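PDB 2XGU: relik capsid n-terminal domain from Oryctolagus cuniculus, which probably forms part of the viral core's capsid shell as its N-terminal domain and, as in related lentiviruses, probably binds host cyclophilin A. Local coordinates for residues Lys74-Ala79 and Arg125-Glu130; Ser99-Gly104 and Gly114-Asp119. All blocks are in the same frame, centred on the assembly; numbering follows the deposited sequence.

Contact 1: residues Lys74-Ala79 and Arg125-Glu130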
loop_
_atom_site.group_PDB
_atom_site.type_symbol
_atom_site.label_atom_id
_atom_site.label_comp_id
_atom_site.label_asym_id
_atom_site.label_seq_id
_atom_site.Cartn_x
_atom_site.Cartn_y
_atom_site.Cartn_z
ATOM N N LYS A 74 -7.515 -6.931 7.364
ATOM C CA LYS A 74 -8.785 -6.918 8.088
ATOM C C LYS A 74 -9.211 -5.499 8.405
ATOM O O LYS A 74 -10.395 -5.169 8.333
ATOM C CB LYS A 74 -8.691 -7.737 9.379
ATOM C CG LYS A 74 -8.747 -9.234 9.132
ATOM C CD LYS A 74 -8.706 -10.023 10.426
ATOM C CE LYS A 74 -8.587 -11.516 10.152
ATOM N NZ LYS A 74 -8.479 -12.309 11.413
ATOM N N GLU A 75 -8.244 -4.656 8.749
ATOM C CA GLU A 75 -8.537 -3.259 9.057
ATOM C C GLU A 75 -9.111 -2.548 7.833
ATOM O O GLU A 75 -10.053 -1.765 7.950
ATOM C CB GLU A 75 -7.291 -2.534 9.580
ATOM C CG GLU A 75 -6.784 -3.058 10.915
ATOM C CD GLU A 75 -5.448 -2.447 11.316
ATOM O OE1 GLU A 75 -4.987 -1.513 10.624
ATOM O OE2 GLU A 75 -4.864 -2.900 12.326
ATOM N N LYS A 76 -8.537 -2.821 6.663
ATOM C CA LYS A 76 -9.041 -2.263 5.408
ATOM C C LYS A 76 -10.453 -2.747 5.104
ATOM O O LYS A 76 -11.292 -1.986 4.613
ATOM C CB LYS A 76 -8.136 -2.642 4.237
ATOM C CG LYS A 76 -6.725 -2.085 4.325
ATOM C CD LYS A 76 -5.913 -2.524 3.108
ATOM C CE LYS A 76 -4.440 -2.208 3.260
ATOM N NZ LYS A 76 -4.211 -0.758 3.531
ATOM N N ALA A 77 -10.703 -4.022 5.385
ATOM C CA ALA A 77 -12.004 -4.617 5.123
ATOM C C ALA A 77 -13.052 -3.993 6.044
ATOM O O ALA A 77 -14.161 -3.671 5.613
ATOM C CB ALA A 77 -11.938 -6.122 5.324
ATOM N N ILE A 78 -12.698 -3.820 7.317
ATOM C CA ILE A 78 -13.595 -3.163 8.273
ATOM C C ILE A 78 -13.924 -1.730 7.834
ATOM O O ILE A 78 -15.082 -1.306 7.859
ATOM C CB ILE A 78 -13.005 -3.178 9.698
ATOM C CG1 ILE A 78 -12.922 -4.622 10.195
ATOM C CG2 ILE A 78 -13.858 -2.326 10.642
ATOM C CD1 ILE A 78 -12.225 -4.788 11.525
ATOM N N ALA A 79 -12.905 -0.989 7.412
ATOM C CA ALA A 79 -13.114 0.366 6.918
ATOM C C ALA A 79 -14.008 0.372 5.678
ATOM O O ALA A 79 -14.907 1.219 5.552
ATOM C CB ALA A 79 -11.779 1.019 6.611
ATOM N N ARG A 125 -5.907 -7.216 -4.482
ATOM C CA ARG A 125 -4.463 -7.199 -4.679
ATOM C C ARG A 125 -3.870 -5.903 -4.131
ATOM O O ARG A 125 -2.833 -5.929 -3.465
ATOM C CB ARG A 125 -4.112 -7.381 -6.156
ATOM C CG ARG A 125 -2.630 -7.200 -6.468
ATOM C CD ARG A 125 -2.356 -7.428 -7.956
ATOM N NE ARG A 125 -0.955 -7.153 -8.275
ATOM C CZ ARG A 125 -0.467 -5.941 -8.522
ATOM N NH1 ARG A 125 -1.269 -4.878 -8.519
ATOM N NH2 ARG A 125 0.833 -5.786 -8.771
ATOM N N THR A 126 -4.534 -4.781 -4.404
ATOM C CA THR A 126 -4.131 -3.500 -3.843
ATOM C C THR A 126 -4.102 -3.516 -2.314
ATOM O O THR A 126 -3.119 -3.097 -1.708
ATOM C CB THR A 126 -5.045 -2.381 -4.366
ATOM O OG1 THR A 126 -4.776 -2.188 -5.758
ATOM C CG2 THR A 126 -4.809 -1.081 -3.607
ATOM N N TRP A 127 -5.155 -4.033 -1.680
ATOM C CA TRP A 127 -5.180 -4.146 -0.218
ATOM C C TRP A 127 -4.014 -4.986 0.319
ATOM O O TRP A 127 -3.364 -4.604 1.294
ATOM C CB TRP A 127 -6.489 -4.798 0.259
ATOM C CG TRP A 127 -7.710 -3.931 0.125
ATOM C CD1 TRP A 127 -7.768 -2.658 -0.343
ATOM C CD2 TRP A 127 -9.058 -4.297 0.463
ATOM N NE1 TRP A 127 -9.072 -2.194 -0.313
ATOM C CE2 TRP A 127 -9.880 -3.188 0.172
ATOM C CE3 TRP A 127 -9.646 -5.455 0.978
ATOM C CZ2 TRP A 127 -11.256 -3.207 0.384
ATOM C CZ3 TRP A 127 -11.015 -5.474 1.191
ATOM C CH2 TRP A 127 -11.801 -4.352 0.903
ATOM N N VAL A 128 -3.755 -6.128 -0.310
ATOM C CA VAL A 128 -2.699 -7.021 0.163
ATOM C C VAL A 128 -1.322 -6.372 0.012
ATOM O O VAL A 128 -0.497 -6.408 0.931
ATOM C CB VAL A 128 -2.764 -8.374 -0.578
ATOM C CG1 VAL A 128 -1.609 -9.277 -0.172
ATOM C CG2 VAL A 128 -4.087 -9.066 -0.274
ATOM N N LEU A 129 -1.076 -5.758 -1.142
ATOM C CA LEU A 129 0.195 -5.080 -1.343
ATOM C C LEU A 129 0.351 -3.881 -0.398
ATOM O O LEU A 129 1.436 -3.658 0.145
ATOM C CB LEU A 129 0.392 -4.710 -2.829
ATOM C CG LEU A 129 0.809 -5.932 -3.676
ATOM C CD1 LEU A 129 0.568 -5.751 -5.170
ATOM C CD2 LEU A 129 2.286 -6.288 -3.416
ATOM N N GLU A 130 -0.720 -3.126 -0.170
ATOM C CA GLU A 130 -0.650 -2.044 0.806
ATOM C C GLU A 130 -0.301 -2.588 2.190
ATOM O O GLU A 130 0.522 -2.019 2.893
ATOM C CB GLU A 130 -1.955 -1.251 0.838
ATOM C CG GLU A 130 -2.143 -0.474 -0.458
ATOM C CD GLU A 130 -3.468 0.230 -0.546
ATOM O OE1 GLU A 130 -4.340 -0.041 0.302
ATOM O OE2 GLU A 130 -3.629 1.066 -1.463
HETATM O O HOH W 1 -6.173 0.567 2.592
#

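Contact 2: residues Ser99-Gly104 and Gly114-Asp119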
loop_
_atom_site.group_PDB
_atom_site.type_symbol
_atom_site.label_atom_id
_atom_site.label_comp_id
_atom_site.label_asym_id
_atom_site.label_seq_id
_atom_site.Cartn_x
_atom_site.Cartn_y
_atom_site.Cartn_z
ATOM N N SER A 99 -16.699 -6.495 1.587
ATOM C CA SER A 99 -15.297 -6.847 1.759
ATOM C C SER A 99 -15.086 -8.353 1.673
ATOM O O SER A 99 -14.048 -8.795 1.169
ATOM C CB SER A 99 -14.694 -6.269 3.049
ATOM O OG SER A 99 -15.167 -6.938 4.204
ATOM N N ASP A 100 -16.050 -9.143 2.152
ATOM C CA ASP A 100 -15.890 -10.603 2.084
ATOM C C ASP A 100 -15.765 -11.031 0.628
ATOM O O ASP A 100 -14.891 -11.827 0.272
ATOM C CB ASP A 100 -17.075 -11.323 2.736
ATOM C CG ASP A 100 -16.916 -11.509 4.246
ATOM O OD1 ASP A 100 -15.817 -11.279 4.787
ATOM O OD2 ASP A 100 -17.914 -11.906 4.888
ATOM N N GLN A 101 -16.608 -10.463 -0.229
ATOM C CA GLN A 101 -16.572 -10.764 -1.654
ATOM C C GLN A 101 -15.265 -10.297 -2.298
ATOM O O GLN A 101 -14.675 -10.998 -3.117
ATOM C CB GLN A 101 -17.772 -10.120 -2.361
ATOM C CG GLN A 101 -19.110 -10.761 -1.986
ATOM C CD GLN A 101 -20.299 -10.062 -2.616
ATOM O OE1 GLN A 101 -21.118 -10.691 -3.293
ATOM N NE2 GLN A 101 -20.409 -8.759 -2.392
ATOM N N ILE A 102 -14.821 -9.099 -1.932
ATOM C CA ILE A 102 -13.560 -8.585 -2.455
ATOM C C ILE A 102 -12.390 -9.502 -2.074
ATOM O O ILE A 102 -11.505 -9.757 -2.896
ATOM C CB ILE A 102 -13.343 -7.116 -2.016
ATOM C CG1 ILE A 102 -14.339 -6.206 -2.730
ATOM C CG2 ILE A 102 -11.913 -6.655 -2.273
ATOM C CD1 ILE A 102 -14.564 -4.885 -2.015
ATOM N N ARG A 103 -12.416 -10.040 -0.851
ATOM C CA ARG A 103 -11.372 -10.939 -0.343
ATOM C C ARG A 103 -11.512 -12.387 -0.838
ATOM O O ARG A 103 -10.702 -13.247 -0.472
ATOM C CB ARG A 103 -11.392 -10.929 1.189
ATOM C CG ARG A 103 -11.036 -9.594 1.848
ATOM C CD ARG A 103 -11.396 -9.577 3.337
ATOM N NE ARG A 103 -10.537 -10.460 4.116
ATOM C CZ ARG A 103 -10.732 -10.753 5.396
ATOM N NH1 ARG A 103 -11.764 -10.235 6.053
ATOM N NH2 ARG A 103 -9.891 -11.565 6.021
ATOM N N GLY A 104 -12.541 -12.663 -1.629
ATOM C CA GLY A 104 -12.772 -13.987 -2.188
ATOM C C GLY A 104 -13.325 -15.031 -1.227
ATOM O O GLY A 104 -13.227 -16.235 -1.475
ATOM N N GLY A 114 -14.638 -14.670 -12.552
ATOM C CA GLY A 114 -15.683 -14.102 -13.390
ATOM C C GLY A 114 -15.662 -12.587 -13.475
ATOM O O GLY A 114 -15.059 -11.919 -12.639
ATOM N N PRO A 115 -16.321 -12.032 -14.502
ATOM C CA PRO A 115 -16.368 -10.582 -14.726
ATOM C C PRO A 115 -16.905 -9.804 -13.536
ATOM O O PRO A 115 -16.476 -8.669 -13.326
ATOM C CB PRO A 115 -17.333 -10.444 -15.909
ATOM C CG PRO A 115 -17.204 -11.727 -16.640
ATOM C CD PRO A 115 -16.969 -12.778 -15.595
ATOM N N ARG A 116 -17.823 -10.394 -12.776
ATOM C CA ARG A 116 -18.409 -9.725 -11.619
ATOM C C ARG A 116 -17.333 -9.313 -10.612
ATOM O O ARG A 116 -17.527 -8.382 -9.827
ATOM C CB ARG A 116 -19.439 -10.634 -10.937
ATOM C CG ARG A 116 -20.124 -10.002 -9.739
ATOM C CD ARG A 116 -21.068 -10.973 -9.030
ATOM N NE ARG A 116 -21.754 -10.326 -7.912
ATOM C CZ ARG A 116 -22.308 -10.978 -6.895
ATOM N NH1 ARG A 116 -22.256 -12.304 -6.846
ATOM N NH2 ARG A 116 -22.909 -10.304 -5.922
ATOM N N PHE A 117 -16.207 -10.025 -10.639
ATOM C CA PHE A 117 -15.138 -9.812 -9.669
ATOM C C PHE A 117 -13.848 -9.244 -10.273
ATOM O O PHE A 117 -12.818 -9.204 -9.606
ATOM C CB PHE A 117 -14.856 -11.116 -8.907
ATOM C CG PHE A 117 -16.024 -11.602 -8.098
ATOM C CD1 PHE A 117 -16.324 -11.020 -6.881
ATOM C CD2 PHE A 117 -16.819 -12.635 -8.555
ATOM C CE1 PHE A 117 -17.407 -11.457 -6.133
ATOM C CE2 PHE A 117 -17.898 -13.085 -7.808
ATOM C CZ PHE A 117 -18.193 -12.490 -6.598
ATOM N N ALA A 118 -13.909 -8.771 -11.516
ATOM C CA ALA A 118 -12.715 -8.260 -12.204
ATOM C C ALA A 118 -12.091 -7.058 -11.495
ATOM O O ALA A 118 -10.895 -7.039 -11.199
ATOM C CB ALA A 118 -13.041 -7.914 -13.653
ATOM N N ASP A 119 -12.902 -6.039 -11.230
ATOM C CA ASP A 119 -12.419 -4.917 -10.445
ATOM C C ASP A 119 -12.094 -5.362 -9.010
ATOM O O ASP A 119 -11.120 -4.891 -8.418
ATOM C CB ASP A 119 -13.423 -3.767 -10.452
ATOM C CG ASP A 119 -12.961 -2.594 -9.630
ATOM O OD1 ASP A 119 -11.903 -2.012 -9.957
ATOM O OD2 ASP A 119 -13.637 -2.281 -8.639
#

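Contact 1: residues Lys74-Ala79 and Arg125-Glu130
K76 lies along W127 where helix 63-83 meets helix 118-134, two members of the helical bundle that forms a retroviral capsid N-terminal domain. Their short segments run roughly antiparallel, 134° apart, with axes 10.3 Å from each other at closest approach.

The apolar part of the contact belongs to the methylene chain of K76. Its CB sits over one face of the indole, 4.3 Å from the centroid of the five-membered ring of W127 and close to the ring normal, a CH-pi contact. Further along, K76 CD packs against W127 CB at 3.7 Å, the two side chains running past each other in opposite directions. A77, small enough to let the indole approach its own helix, touches the six-membered ring, with A77 CB 4.3 Å from W127 CZ3. The W127 ring also makes an edge-to-face contact with W80, while S99 and I102 of helix 99-102 pack on it too.

The polar part lies at the lysine tip. A long flexible chain suits this place, since it pairs with the indole first and then delivers its charge to E130. The last torsion of K76, chi4 -56°, bends NZ aside from the extended chain, and K76 NZ forms a weak hydrogen bond, part of a salt bridge, 3.3 Å from E130 OE1. Nearby, E130 OE2 lies close to E134 OE2 of the second subunit; the closeness of the two carboxylates might favour protonation of one, whereas the positive charge of K76 probably offsets part of their repulsion. Just before the ammonium group, K76 CE lies 3.3 Å from W127 O.

Contact 2: residues Ser99-Gly104 and Gly114-Asp119
Q101 and F117 make the compact part of this contact, which joins the short helix 99-102 to the turn leading into helix 118-134. A Schellman motif closes the first helix at G104, and F117 stands at the N-cap position right before the second.

On the packed side, CB of Q101 meets the phenyl ring at its edge, near the ring plane, 4.0 Å from F117 CE1. With CG anti to its carbonyl carbon (chi1 -63°), F117 holds its ring toward helix 99-102, where CE1 also comes within 4.1 Å of Q101 O. A large flat hydrocarbon is well suited here: L97 and L107 pack on it as well, and CG of the preceding residue, R116, lies 4.2 Å above one face, toward the rim. I102 points away from this contact and packs on W80, L123, Y124 and W127.

The outer side is looser and more polar. The extended chain of R116, an exposed residue, brings its guanidinium beside the amide of Q101, the two planes nearly perpendicular at 86°. Long side chains with polar ends fit such a surface: the CG of R116 lies over the ring and the CB of Q101 meets its edge, while the polar ends reach outward.

Backbone bonds hold the two ends of the contact in shape. F117 N bonds to G114 O and A118 N to P115 O, making the tight turn ahead of the long helix. At the other end G104, whose positive phi of 75° is easy for glycine, bonds through its N to Q101 O at 3.1 Å.

From the N terminus the chain makes a beta-hairpin and three helices before entering helix 63-83, which supplies the first half of contact 1. A long loop then leads to helix 99-102, the first half of contact 2, and a short excursion through helix 109-112 returns to G114-D119, closing the smaller loop. Helix 118-134 continues from there to R125-E130 and closes the larger loop of contact 1, so contact 2 lies wholly within it. The two do not cross. They meet physically where A77 and W127 touch S99 and I102, so that helix 99-102 packs against both long helices, which contact 1 joins directly.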